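Local coordinates for endoglucanase (Ruminococcus champanellensis, PDB 6WQV), which probably cleaves internal beta-1,4 linkages of cellulose and related plant polysaccharides as a broad-specificity glycoside hydrolase family 5 endoglucanase, at residues L33-T38 with V76-D82; M97-Q101 with R149-Y153; I126-K132 with V184-Y188; V193-R197 with D230-L236; M209-Y213 with F225-T229. All blocks are in the same frame, centred on the assembly; numbering follows the deposited sequence.

Interaction 1 of 5, residues L33-T38 with V76-D82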
# COMPACT_ATOMS: atom_id res chain seq x y z
N LEU A 33 11.42 2.37 3.24
CA LEU A 33 11.33 1.57 4.46
C LEU A 33 10.87 0.15 4.18
O LEU A 33 10.97 -0.71 5.08
CB LEU A 33 10.41 2.25 5.47
CG LEU A 33 10.80 3.69 5.85
CD1 LEU A 33 9.82 4.25 6.89
CD2 LEU A 33 12.25 3.78 6.32
N ASP A 34 10.41 -0.13 2.95
CA ASP A 34 10.06 -1.46 2.49
C ASP A 34 11.25 -2.25 1.94
O ASP A 34 11.11 -3.45 1.69
CB ASP A 34 8.96 -1.40 1.41
CG ASP A 34 9.20 -0.31 0.34
OD1 ASP A 34 9.53 0.84 0.70
OD2 ASP A 34 9.01 -0.62 -0.86
N ALA A 35 12.41 -1.63 1.76
CA ALA A 35 13.56 -2.35 1.23
C ALA A 35 13.99 -3.44 2.19
O ALA A 35 14.07 -3.23 3.41
CB ALA A 35 14.71 -1.38 0.97
N THR A 36 14.28 -4.63 1.65
CA THR A 36 14.77 -5.75 2.43
C THR A 36 16.21 -6.08 2.05
O THR A 36 16.66 -5.79 0.94
CB THR A 36 13.90 -7.00 2.22
OG1 THR A 36 13.86 -7.36 0.83
CG2 THR A 36 12.48 -6.78 2.72
N THR A 37 16.92 -6.69 3.00
CA THR A 37 18.31 -7.12 2.83
C THR A 37 18.47 -8.56 3.31
O THR A 37 19.60 -9.01 3.55
CB THR A 37 19.26 -6.22 3.61
OG1 THR A 37 18.98 -6.32 5.01
CG2 THR A 37 19.07 -4.77 3.18
N THR A 38 17.35 -9.27 3.45
CA THR A 38 17.32 -10.53 4.19
C THR A 38 18.33 -11.54 3.67
O THR A 38 18.88 -12.32 4.46
CB THR A 38 15.91 -11.10 4.10
OG1 THR A 38 14.95 -10.04 4.25
CG2 THR A 38 15.69 -12.15 5.17
N VAL A 76 3.11 4.77 3.37
CA VAL A 76 4.46 4.49 3.84
C VAL A 76 4.61 2.97 3.96
O VAL A 76 4.32 2.40 5.03
CB VAL A 76 4.75 5.19 5.18
CG1 VAL A 76 6.15 4.88 5.67
CG2 VAL A 76 4.57 6.70 5.03
N PRO A 77 5.02 2.29 2.90
CA PRO A 77 5.24 0.84 3.00
C PRO A 77 6.45 0.56 3.88
O PRO A 77 7.51 1.18 3.72
CB PRO A 77 5.49 0.41 1.56
CG PRO A 77 6.06 1.62 0.89
CD PRO A 77 5.39 2.81 1.57
N VAL A 78 6.31 -0.37 4.81
CA VAL A 78 7.37 -0.70 5.74
C VAL A 78 7.55 -2.20 5.78
O VAL A 78 6.60 -2.94 6.07
CB VAL A 78 7.10 -0.17 7.16
CG1 VAL A 78 8.24 -0.57 8.09
CG2 VAL A 78 6.88 1.33 7.16
N SER A 79 8.77 -2.66 5.53
CA SER A 79 9.13 -4.05 5.75
C SER A 79 9.78 -4.16 7.11
O SER A 79 10.78 -3.49 7.39
CB SER A 79 10.04 -4.56 4.64
OG SER A 79 9.34 -4.58 3.41
N TRP A 80 9.18 -4.97 7.98
CA TRP A 80 9.63 -5.13 9.36
C TRP A 80 10.51 -6.35 9.57
O TRP A 80 11.20 -6.43 10.59
CB TRP A 80 8.40 -5.21 10.27
CG TRP A 80 7.47 -4.03 10.14
CD1 TRP A 80 6.49 -3.86 9.20
CD2 TRP A 80 7.45 -2.85 10.96
NE1 TRP A 80 5.85 -2.65 9.40
CE2 TRP A 80 6.42 -2.02 10.46
CE3 TRP A 80 8.20 -2.41 12.06
CZ2 TRP A 80 6.13 -0.77 11.03
CZ3 TRP A 80 7.90 -1.18 12.63
CH2 TRP A 80 6.87 -0.38 12.11
N ILE A 81 10.55 -7.26 8.60
CA ILE A 81 11.19 -8.56 8.80
C ILE A 81 12.65 -8.43 9.25
O ILE A 81 13.09 -9.13 10.17
CB ILE A 81 11.05 -9.43 7.53
CG1 ILE A 81 11.67 -10.81 7.74
CG2 ILE A 81 11.70 -8.75 6.32
CD1 ILE A 81 11.47 -11.75 6.56
N ASP A 82 13.42 -7.55 8.61
CA ASP A 82 14.83 -7.45 8.97
C ASP A 82 15.07 -6.68 10.26
O ASP A 82 16.23 -6.50 10.65
CB ASP A 82 15.65 -6.81 7.84
CG ASP A 82 15.52 -7.55 6.54
OD1 ASP A 82 15.56 -8.80 6.54
OD2 ASP A 82 15.38 -6.86 5.50
O HOH W 1 8.78 3.52 2.82
O HOH W 2 13.25 -2.54 5.99
O HOH W 3 16.10 -4.13 5.32

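Interaction 2 of 5, residues M97-Q101 with R149-Y153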
# COMPACT_ATOMS: atom_id res chain seq x y z
N MET A 97 11.70 1.31 14.84
CA MET A 97 10.39 1.87 15.15
C MET A 97 10.48 3.39 15.24
O MET A 97 9.57 4.09 14.77
CB MET A 97 9.85 1.27 16.45
CG MET A 97 8.42 1.67 16.77
SD MET A 97 7.19 0.97 15.65
CE MET A 97 6.88 -0.64 16.37
N ASN A 98 11.57 3.92 15.81
CA ASN A 98 11.74 5.36 15.93
C ASN A 98 11.83 6.01 14.55
O ASN A 98 11.24 7.07 14.32
CB ASN A 98 13.00 5.70 16.74
CG ASN A 98 12.86 5.40 18.22
OD1 ASN A 98 11.76 5.16 18.72
ND2 ASN A 98 13.98 5.41 18.93
N ARG A 99 12.58 5.40 13.64
CA ARG A 99 12.68 5.97 12.30
C ARG A 99 11.35 5.92 11.57
O ARG A 99 10.97 6.89 10.90
CB ARG A 99 13.77 5.25 11.49
CG ARG A 99 13.91 5.76 10.07
CD ARG A 99 14.21 7.25 10.01
NE ARG A 99 14.26 7.69 8.62
CZ ARG A 99 14.17 8.96 8.22
NH1 ARG A 99 14.01 9.94 9.09
NH2 ARG A 99 14.22 9.23 6.92
N VAL A 100 10.62 4.80 11.67
CA VAL A 100 9.31 4.73 11.04
C VAL A 100 8.43 5.87 11.55
O VAL A 100 7.73 6.53 10.77
CB VAL A 100 8.66 3.35 11.29
CG1 VAL A 100 7.23 3.34 10.76
CG2 VAL A 100 9.45 2.24 10.63
N GLN A 101 8.45 6.11 12.86
CA GLN A 101 7.64 7.19 13.41
C GLN A 101 8.08 8.55 12.87
O GLN A 101 7.23 9.42 12.60
CB GLN A 101 7.67 7.16 14.93
CG GLN A 101 6.84 8.26 15.56
CD GLN A 101 6.56 8.02 17.01
OE1 GLN A 101 7.38 7.46 17.73
NE2 GLN A 101 5.38 8.44 17.47
N ARG A 149 2.43 1.81 19.41
CA ARG A 149 3.30 2.96 19.18
C ARG A 149 2.52 4.11 18.54
O ARG A 149 2.74 5.28 18.86
CB ARG A 149 4.49 2.58 18.30
CG ARG A 149 5.34 3.78 17.85
CD ARG A 149 6.04 4.48 19.02
NE ARG A 149 7.21 3.74 19.48
CZ ARG A 149 8.48 4.06 19.21
NH1 ARG A 149 8.79 5.13 18.48
NH2 ARG A 149 9.45 3.30 19.68
N PHE A 150 1.60 3.78 17.63
CA PHE A 150 0.89 4.76 16.81
C PHE A 150 -0.54 4.98 17.28
O PHE A 150 -1.32 5.62 16.57
CB PHE A 150 0.96 4.36 15.33
CG PHE A 150 2.33 4.50 14.74
CD1 PHE A 150 2.76 5.72 14.26
CD2 PHE A 150 3.21 3.42 14.70
CE1 PHE A 150 4.04 5.87 13.74
CE2 PHE A 150 4.48 3.56 14.18
CZ PHE A 150 4.90 4.78 13.71
N GLY A 151 -0.89 4.52 18.48
CA GLY A 151 -2.27 4.56 18.90
C GLY A 151 -2.83 5.93 19.17
O GLY A 151 -4.05 6.10 19.12
N SER A 152 -1.97 6.92 19.44
CA SER A 152 -2.42 8.26 19.78
C SER A 152 -2.78 9.11 18.56
O SER A 152 -3.37 10.18 18.73
CB SER A 152 -1.35 8.99 20.60
OG SER A 152 -0.16 9.17 19.84
N TYR A 153 -2.42 8.66 17.36
CA TYR A 153 -2.67 9.45 16.16
C TYR A 153 -4.16 9.53 15.85
O TYR A 153 -4.95 8.66 16.23
CB TYR A 153 -1.90 8.84 14.98
CG TYR A 153 -0.41 9.07 15.09
CD1 TYR A 153 0.36 8.45 16.07
CD2 TYR A 153 0.24 9.91 14.20
CE1 TYR A 153 1.71 8.68 16.16
CE2 TYR A 153 1.60 10.13 14.28
CZ TYR A 153 2.33 9.51 15.26
OH TYR A 153 3.68 9.73 15.36
O HOH W 4 4.33 7.28 20.20

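Interaction 3 of 5, residues I126-K132 with V184-Y188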
# COMPACT_ATOMS: atom_id res chain seq x y z
N ILE A 126 3.20 -16.67 5.17
CA ILE A 126 2.92 -17.75 4.22
C ILE A 126 1.47 -18.20 4.38
O ILE A 126 1.08 -18.67 5.46
CB ILE A 126 3.88 -18.93 4.46
CG1 ILE A 126 5.33 -18.48 4.22
CG2 ILE A 126 3.51 -20.13 3.61
CD1 ILE A 126 6.35 -19.41 4.86
N PRO A 127 0.64 -18.12 3.32
CA PRO A 127 -0.79 -18.49 3.46
C PRO A 127 -1.07 -19.96 3.19
O PRO A 127 -1.62 -20.36 2.15
CB PRO A 127 -1.47 -17.58 2.44
CG PRO A 127 -0.43 -17.48 1.32
CD PRO A 127 0.92 -17.50 2.01
N THR A 128 -0.71 -20.80 4.15
CA THR A 128 -1.00 -22.23 4.11
C THR A 128 -1.52 -22.65 5.48
O THR A 128 -1.23 -22.01 6.50
CB THR A 128 0.25 -23.07 3.80
OG1 THR A 128 1.20 -22.92 4.86
CG2 THR A 128 0.87 -22.67 2.48
N ASN A 129 -2.29 -23.74 5.49
CA ASN A 129 -2.77 -24.26 6.77
C ASN A 129 -1.61 -24.64 7.68
O ASN A 129 -1.70 -24.50 8.90
CB ASN A 129 -3.65 -25.49 6.53
CG ASN A 129 -5.01 -25.13 5.99
OD1 ASN A 129 -5.48 -24.01 6.15
ND2 ASN A 129 -5.65 -26.09 5.34
N ALA A 130 -0.52 -25.14 7.10
CA ALA A 130 0.61 -25.58 7.91
C ALA A 130 1.27 -24.42 8.64
O ALA A 130 1.81 -24.61 9.73
CB ALA A 130 1.63 -26.31 7.04
N GLN A 131 1.25 -23.22 8.06
CA GLN A 131 1.87 -22.05 8.68
C GLN A 131 0.89 -21.17 9.44
O GLN A 131 1.33 -20.28 10.18
CB GLN A 131 2.59 -21.22 7.61
CG GLN A 131 3.82 -21.91 7.04
CD GLN A 131 4.93 -22.03 8.08
OE1 GLN A 131 5.14 -21.12 8.88
NE2 GLN A 131 5.63 -23.16 8.08
N LYS A 132 -0.41 -21.43 9.31
CA LYS A 132 -1.43 -20.48 9.75
C LYS A 132 -1.29 -20.07 11.21
O LYS A 132 -1.32 -18.88 11.53
CB LYS A 132 -2.80 -21.12 9.52
CG LYS A 132 -3.98 -20.29 9.93
CD LYS A 132 -5.25 -21.10 9.70
CE LYS A 132 -6.49 -20.39 10.20
NZ LYS A 132 -7.72 -21.20 9.95
N VAL A 184 -6.86 -18.92 4.11
CA VAL A 184 -5.96 -18.55 5.21
C VAL A 184 -5.78 -17.04 5.30
O VAL A 184 -5.69 -16.48 6.40
CB VAL A 184 -4.62 -19.30 5.04
CG1 VAL A 184 -3.61 -18.81 6.05
CG2 VAL A 184 -4.83 -20.80 5.23
N ILE A 185 -5.73 -16.35 4.15
CA ILE A 185 -5.59 -14.89 4.17
C ILE A 185 -6.76 -14.22 4.88
O ILE A 185 -6.57 -13.21 5.59
CB ILE A 185 -5.35 -14.37 2.73
CG1 ILE A 185 -3.93 -14.74 2.30
CG2 ILE A 185 -5.63 -12.88 2.63
CD1 ILE A 185 -3.68 -14.66 0.81
N ASN A 186 -7.97 -14.77 4.76
CA ASN A 186 -9.09 -14.22 5.52
C ASN A 186 -8.82 -14.29 7.02
O ASN A 186 -9.19 -13.39 7.77
CB ASN A 186 -10.40 -14.93 5.17
CG ASN A 186 -10.84 -14.67 3.75
OD1 ASN A 186 -10.58 -13.60 3.19
ND2 ASN A 186 -11.53 -15.64 3.16
N SER A 187 -8.21 -15.39 7.49
CA SER A 187 -7.85 -15.50 8.90
C SER A 187 -6.83 -14.44 9.29
O SER A 187 -6.94 -13.82 10.36
CB SER A 187 -7.29 -16.90 9.18
OG SER A 187 -6.90 -17.05 10.53
N TYR A 188 -5.82 -14.22 8.44
CA TYR A 188 -4.79 -13.23 8.75
C TYR A 188 -5.38 -11.83 8.84
O TYR A 188 -5.03 -11.06 9.74
CB TYR A 188 -3.68 -13.28 7.69
CG TYR A 188 -2.87 -14.57 7.62
CD1 TYR A 188 -2.90 -15.51 8.64
CD2 TYR A 188 -2.05 -14.83 6.53
CE1 TYR A 188 -2.14 -16.69 8.57
CE2 TYR A 188 -1.28 -15.99 6.45
CZ TYR A 188 -1.33 -16.91 7.47
OH TYR A 188 -0.59 -18.07 7.40

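Interaction 4 of 5, residues V193-R197 with D230-L236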
# COMPACT_ATOMS: atom_id res chain seq x y z
N VAL A 193 -7.30 -7.18 12.36
CA VAL A 193 -8.34 -6.29 12.86
C VAL A 193 -8.52 -6.49 14.37
O VAL A 193 -8.56 -5.53 15.14
CB VAL A 193 -9.65 -6.50 12.08
CG1 VAL A 193 -10.79 -5.75 12.74
CG2 VAL A 193 -9.47 -6.05 10.64
N ASN A 194 -8.62 -7.75 14.80
CA ASN A 194 -8.79 -8.01 16.23
C ASN A 194 -7.64 -7.44 17.04
O ASN A 194 -7.84 -6.90 18.14
CB ASN A 194 -8.89 -9.52 16.49
CG ASN A 194 -10.15 -10.14 15.92
OD1 ASN A 194 -11.14 -9.46 15.64
ND2 ASN A 194 -10.13 -11.46 15.75
N THR A 195 -6.41 -7.58 16.53
CA THR A 195 -5.22 -7.14 17.26
C THR A 195 -5.23 -5.63 17.46
O THR A 195 -4.90 -5.13 18.54
CB THR A 195 -3.97 -7.59 16.49
OG1 THR A 195 -3.90 -9.02 16.47
CG2 THR A 195 -2.68 -7.01 17.10
N VAL A 196 -5.63 -4.88 16.43
CA VAL A 196 -5.67 -3.43 16.54
C VAL A 196 -6.78 -3.00 17.50
O VAL A 196 -6.56 -2.14 18.36
CB VAL A 196 -5.83 -2.81 15.15
CG1 VAL A 196 -6.11 -1.32 15.27
CG2 VAL A 196 -4.59 -3.06 14.29
N ARG A 197 -7.97 -3.59 17.37
CA ARG A 197 -9.09 -3.13 18.20
C ARG A 197 -8.84 -3.41 19.68
O ARG A 197 -9.36 -2.69 20.54
CB ARG A 197 -10.40 -3.78 17.74
CG ARG A 197 -10.79 -3.51 16.30
CD ARG A 197 -10.87 -2.01 16.01
NE ARG A 197 -11.43 -1.79 14.68
CZ ARG A 197 -11.16 -0.75 13.91
NH1 ARG A 197 -10.32 0.21 14.33
NH2 ARG A 197 -11.73 -0.66 12.71
N ASP A 230 -15.80 -6.76 12.49
CA ASP A 230 -15.23 -5.64 13.22
C ASP A 230 -16.07 -5.37 14.46
O ASP A 230 -17.21 -5.81 14.59
CB ASP A 230 -15.13 -4.39 12.33
CG ASP A 230 -13.99 -3.44 12.73
OD1 ASP A 230 -13.40 -3.58 13.82
OD2 ASP A 230 -13.69 -2.53 11.93
N THR A 231 -15.46 -4.66 15.41
CA THR A 231 -16.10 -4.25 16.64
C THR A 231 -16.85 -2.93 16.49
O THR A 231 -17.56 -2.53 17.42
CB THR A 231 -15.02 -4.07 17.70
OG1 THR A 231 -14.01 -3.20 17.18
CG2 THR A 231 -14.37 -5.40 18.04
N VAL A 232 -16.68 -2.26 15.36
CA VAL A 232 -17.29 -0.97 15.08
C VAL A 232 -17.68 -0.98 13.61
O VAL A 232 -17.06 -1.68 12.79
CB VAL A 232 -16.31 0.18 15.40
CG1 VAL A 232 -14.96 -0.07 14.75
CG2 VAL A 232 -16.88 1.51 14.97
N ALA A 233 -18.71 -0.22 13.27
CA ALA A 233 -19.26 -0.27 11.93
C ALA A 233 -18.49 0.63 10.97
O ALA A 233 -18.02 1.71 11.34
CB ALA A 233 -20.72 0.16 11.95
N ASN A 234 -18.34 0.15 9.73
CA ASN A 234 -17.96 0.99 8.59
C ASN A 234 -16.58 1.61 8.73
O ASN A 234 -16.38 2.79 8.43
CB ASN A 234 -19.02 2.08 8.37
CG ASN A 234 -20.36 1.51 8.00
OD1 ASN A 234 -20.46 0.69 7.09
ND2 ASN A 234 -21.40 1.91 8.73
N LYS A 235 -15.60 0.80 9.15
CA LYS A 235 -14.23 1.29 9.32
C LYS A 235 -13.20 0.54 8.49
O LYS A 235 -12.00 0.81 8.63
CB LYS A 235 -13.82 1.24 10.80
CG LYS A 235 -14.63 2.12 11.73
CD LYS A 235 -14.32 3.60 11.57
CE LYS A 235 -15.01 4.41 12.66
NZ LYS A 235 -14.49 5.80 12.71
N LEU A 236 -13.61 -0.38 7.62
CA LEU A 236 -12.68 -1.22 6.87
C LEU A 236 -12.70 -0.88 5.39
O LEU A 236 -13.76 -0.63 4.80
CB LEU A 236 -13.00 -2.71 7.05
CG LEU A 236 -12.97 -3.21 8.50
CD1 LEU A 236 -13.26 -4.71 8.54
CD2 LEU A 236 -11.65 -2.91 9.18

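Interaction 5 of 5, residues M209-Y213 with F225-T229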
# COMPACT_ATOMS: atom_id res chain seq x y z
N MET A 209 -7.14 -0.92 6.57
CA MET A 209 -7.13 -1.43 5.20
C MET A 209 -6.65 -2.88 5.20
O MET A 209 -5.76 -3.25 5.97
CB MET A 209 -6.21 -0.57 4.31
CG MET A 209 -6.80 0.77 3.88
SD MET A 209 -5.59 1.88 3.13
CE MET A 209 -4.92 0.75 1.95
N VAL A 210 -7.28 -3.69 4.35
CA VAL A 210 -6.93 -5.10 4.19
C VAL A 210 -6.88 -5.46 2.71
O VAL A 210 -7.73 -5.01 1.93
CB VAL A 210 -7.90 -6.04 4.93
CG1 VAL A 210 -7.73 -5.93 6.44
CG2 VAL A 210 -9.35 -5.75 4.52
N PRO A 211 -5.92 -6.28 2.30
CA PRO A 211 -5.88 -6.72 0.90
C PRO A 211 -6.61 -8.02 0.65
O PRO A 211 -6.77 -8.83 1.57
CB PRO A 211 -4.38 -6.92 0.65
CG PRO A 211 -3.92 -7.48 1.99
CD PRO A 211 -4.74 -6.76 3.05
N THR A 212 -7.02 -8.25 -0.59
CA THR A 212 -7.33 -9.58 -1.07
C THR A 212 -6.02 -10.33 -1.29
O THR A 212 -4.91 -9.79 -1.11
CB THR A 212 -8.04 -9.47 -2.40
OG1 THR A 212 -7.21 -8.68 -3.26
CG2 THR A 212 -9.40 -8.78 -2.26
N TYR A 213 -6.13 -11.60 -1.70
CA TYR A 213 -4.98 -12.36 -2.17
C TYR A 213 -4.20 -11.53 -3.19
O TYR A 213 -4.76 -11.07 -4.18
CB TYR A 213 -5.45 -13.69 -2.80
CG TYR A 213 -4.28 -14.50 -3.31
CD1 TYR A 213 -3.68 -14.19 -4.52
CD2 TYR A 213 -3.73 -15.54 -2.56
CE1 TYR A 213 -2.58 -14.88 -4.98
CE2 TYR A 213 -2.62 -16.24 -3.02
CZ TYR A 213 -2.05 -15.90 -4.22
OH TYR A 213 -0.95 -16.59 -4.68
N PHE A 225 -12.93 -13.93 -0.87
CA PHE A 225 -12.59 -12.93 0.13
C PHE A 225 -13.74 -12.73 1.11
O PHE A 225 -14.90 -12.64 0.73
CB PHE A 225 -12.28 -11.60 -0.57
CG PHE A 225 -11.95 -10.47 0.37
CD1 PHE A 225 -10.67 -10.31 0.87
CD2 PHE A 225 -12.92 -9.54 0.74
CE1 PHE A 225 -10.37 -9.28 1.74
CE2 PHE A 225 -12.62 -8.51 1.60
CZ PHE A 225 -11.35 -8.38 2.10
N VAL A 226 -13.39 -12.63 2.40
CA VAL A 226 -14.33 -12.33 3.47
C VAL A 226 -13.81 -11.09 4.20
O VAL A 226 -12.70 -11.10 4.73
CB VAL A 226 -14.47 -13.51 4.45
CG1 VAL A 226 -15.34 -13.13 5.65
CG2 VAL A 226 -15.04 -14.74 3.76
N LEU A 227 -14.61 -10.03 4.23
CA LEU A 227 -14.21 -8.86 5.01
C LEU A 227 -14.24 -9.22 6.49
O LEU A 227 -15.22 -9.82 6.95
CB LEU A 227 -15.17 -7.70 4.74
CG LEU A 227 -14.70 -6.30 5.16
CD1 LEU A 227 -13.56 -5.81 4.30
CD2 LEU A 227 -15.90 -5.35 5.12
N PRO A 228 -13.19 -8.89 7.26
CA PRO A 228 -13.20 -9.23 8.68
C PRO A 228 -14.42 -8.69 9.41
O PRO A 228 -14.96 -7.63 9.06
CB PRO A 228 -11.92 -8.56 9.22
CG PRO A 228 -11.04 -8.45 8.06
CD PRO A 228 -11.92 -8.28 6.84
N THR A 229 -14.86 -9.43 10.42
CA THR A 229 -15.83 -8.91 11.37
C THR A 229 -15.14 -7.89 12.27
O THR A 229 -14.02 -8.11 12.74
CB THR A 229 -16.37 -10.07 12.22
OG1 THR A 229 -17.04 -11.01 11.36
CG2 THR A 229 -17.36 -9.59 13.28

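Interaction 1 of 5, residues L33-T38 with V76-D82
This is a buried, largely polar contact between two loops on the substrate face of the (beta/alpha)8 barrel: residues 33-38 follow strand 26-29, and residues 76-82 leave the neighbouring strand 73-76. The segments run in nearly the same direction, 24° apart end to end, and come closest where the CA atoms of Asp-34 and Ser-79 lie 4.3 Å from each other. Ser-79 is bonded there twice: its N donates to Leu-33 O (3.0 Å, 163°) and its OG to Asp-34 O (2.7 Å). At the far end the Asp-82 carboxylate ties down the first loop with both oxygens, OD2 accepting from Thr-37 N (2.9 Å, 167°) and OD1 from Thr-38 OG1 (2.7 Å). Where the backbones do not bond directly, water 1 bridges Leu-33 N (2.9 Å) and Pro-77 O (2.8 Å). The apolar part is small: Leu-33 CD1 meets Val-76 CG1 at 3.9 Å, and Leu-33 CB meets Val-78 CG2 at 4.0 Å. Asp-34 turns its carboxylate back to its own loop, accepting from Thr-32 N and Asn-31 N, and its side chain lies about 5 Å from a bound glucose. With the sugar-lining Asn-31, His-119, His-120 and Trp-321 close by, the pairing lies directly behind the residues that line the substrate cleft, built, as in other TIM-barrel glycosidases, from loops at the C-terminal ends of the strands.

Interaction 2 of 5, residues M97-Q101 with R149-Y153
A single arginine head group gathers two amide oxygens at its edge while a methionine lies over one face: the guanidinium of Arg-149 packs against Met-97 CG (3.4 Å from CZ) and donates in its own plane. In the TIM barrel this joins helix 94-108 to the end of the next helix, 129-149, and to the loop that returns to strand 157-160, in which Phe-150 to Tyr-153 form a type I turn. Asn-98 OD1 accepts from both NH1 (3.0 Å) and NH2 (3.1 Å) of Arg-149, and Gln-101 OE1 from the same NH1 (2.8 Å); Glu-94 adds a salt bridge to NH2. Next to this polar layer, the Phe-150 ring is wedged between helix and barrel. Its edge faces Gln-101 CA, 3.7 Å from CZ, and Val-100 CG1 stands 4.0 Å from the same CZ. Met-97 SD makes a Met-aromatic contact, 5.3 Å from the Phe-150 centroid and 72° off the ring normal, hence oblique. The other end of the Gln-101 amide reaches the turn, where Tyr-153 OH also bonds Asn-105 OD1: Gln-101 NE2 donates to Tyr-153 OH (3.0 Å, 170°) and, at 3.1 Å, to water 4, which donates in turn to Arg-149 O at 2.9 Å.

Interaction 3 of 5, residues I126-K132 with V184-Y188
Ile-126 contributes its carbonyl: Tyr-188 OH donates to Ile-126 O at 2.6 Å, a short bond fixing the tip of the tyrosine. Pro-127 is the centre of an inverse gamma turn, closed by a weak bond from Thr-128 N to Ile-126 O (3.1 Å), and brings its flank onto helix 179-197, with CB 3.8 Å from Ile-185 CG1 and CA 3.8 Å from Val-184 CG1. Thr-128 is the N-cap of helix 129-149, its OG1 accepting from Gln-131 N (3.2 Å, 142°). The two helices are consecutive in the outer ring of the TIM barrel, so the contact joins the start of one to the flank of the next. Asn-129 places OD1 3.4 Å from Val-184 CG2, while its N bonds Glu-180 OE2. Lys-132 has a fully extended side chain that runs across the second helix rather than along it: its CG is 4.2 Å from Val-184 CG1 and its CE 3.4 Å from Ser-187 OG, a hydroxyl that is hydrogen-bonded to Asn-136. The Lys-132 CA sits 3.5 Å from Tyr-188 OH.

Interaction 4 of 5, residues V193-R197 with D230-L236
The last turn of helix 179-197 faces an irregular loop whose backbone stays at side-chain distance, the nearest CA pairs being Val-193 with Asp-230 at 6.9 Å and Arg-197 with Thr-231 at 7.3 Å. In the TIM barrel, residues 230-236 lead into strand 236-241, so the contact reaches from the helix preceding strand 208-211 to the entry of the strand beyond it. Val-193 and Arg-197, four residues and one helical turn apart, present the same face. A side-on bidentate salt bridge dominates: Arg-197 NE donates to Asp-230 OD1 and Arg-197 NH2 to Asp-230 OD2, each at 2.8 Å and 171°, so both bonds are close to linear. The remaining nitrogen, NH1, is held by the carbonyls of Asn-203 and Arg-206. Asp-230 OD1 also accepts from Thr-231 N (2.8 Å), which orients the acid within its own loop. Around the charges the cover is aliphatic: Val-232 CG1 lies over one face of the guanidinium, 3.9 Å from NH2, and Lys-235 CB comes within 3.4 Å of that same NH2, although the amine of Lys-235 turns away to Leu-14 O and Asp-13. One turn earlier on the helix, Val-193 CG2 touches Leu-236 CD2 at 4.1 Å.

Interaction 5 of 5, residues M209-Y213 with F225-T229
One methyl group makes the main bump: Val-210 CG2 points into a shallow hollow lined by Phe-225, Leu-227 and Pro-228. The three walls are almost equally distant, with Val-210 CG2 at 4.1 Å from Phe-225 CZ, 4.2 Å from Leu-227 CD1 and 4.3 Å from Pro-228 CD, so the methyl is seated without crowding any side. The valine lies on strand 208-211 of the TIM barrel and also touches Asn-189 and Phe-192 of helix 179-197, which shows that it faces outward into the layer between sheet and helices. Residues 225-229 belong to the crossover that follows the short helix 219-223 and returns to strand 236-241; here an extended loop covers part of the strand's outer side. A second fit lies further along, where the edge of the Phe-225 ring meets the backbone at Pro-211. Its CE1 comes to 3.6 Å from Pro-211 O, a carbonyl that accepts a hydrogen bond from Asn-189 ND2, and its CD1 meets Thr-212 CG2 at 3.7 Å. The approach to that methyl is oblique. No hydrogen bond crosses between the segments, and they bury just 198 Å² in all; Thr-212 directs its hydroxyl to Ser-216 O.

How the interactions relate
All five contacts lie in one TIM barrel and form two clusters. Interactions 1 and 2, centres 16 Å apart, touch through Trp-80 and Val-78 against Met-97 and Val-100. On another part of the barrel, interaction 5 touches interaction 3, with centres 13 Å apart, and interaction 4, with centres 12 Å apart. Interactions 3 and 4, whose centres are 20 Å apart, use different turns of helix 179-197. Along the chain, interaction 1 closes first; interactions 2 and 3 alternate their segments through helix 129-149, and both segments of interaction 5 fall between those of interaction 4. Interactions 1 to 3 thus join consecutive beta-alpha units, interaction 4 reaches past strand 208-211, and interaction 5 stays within one crossover; interaction 1 is beside the bound sugar.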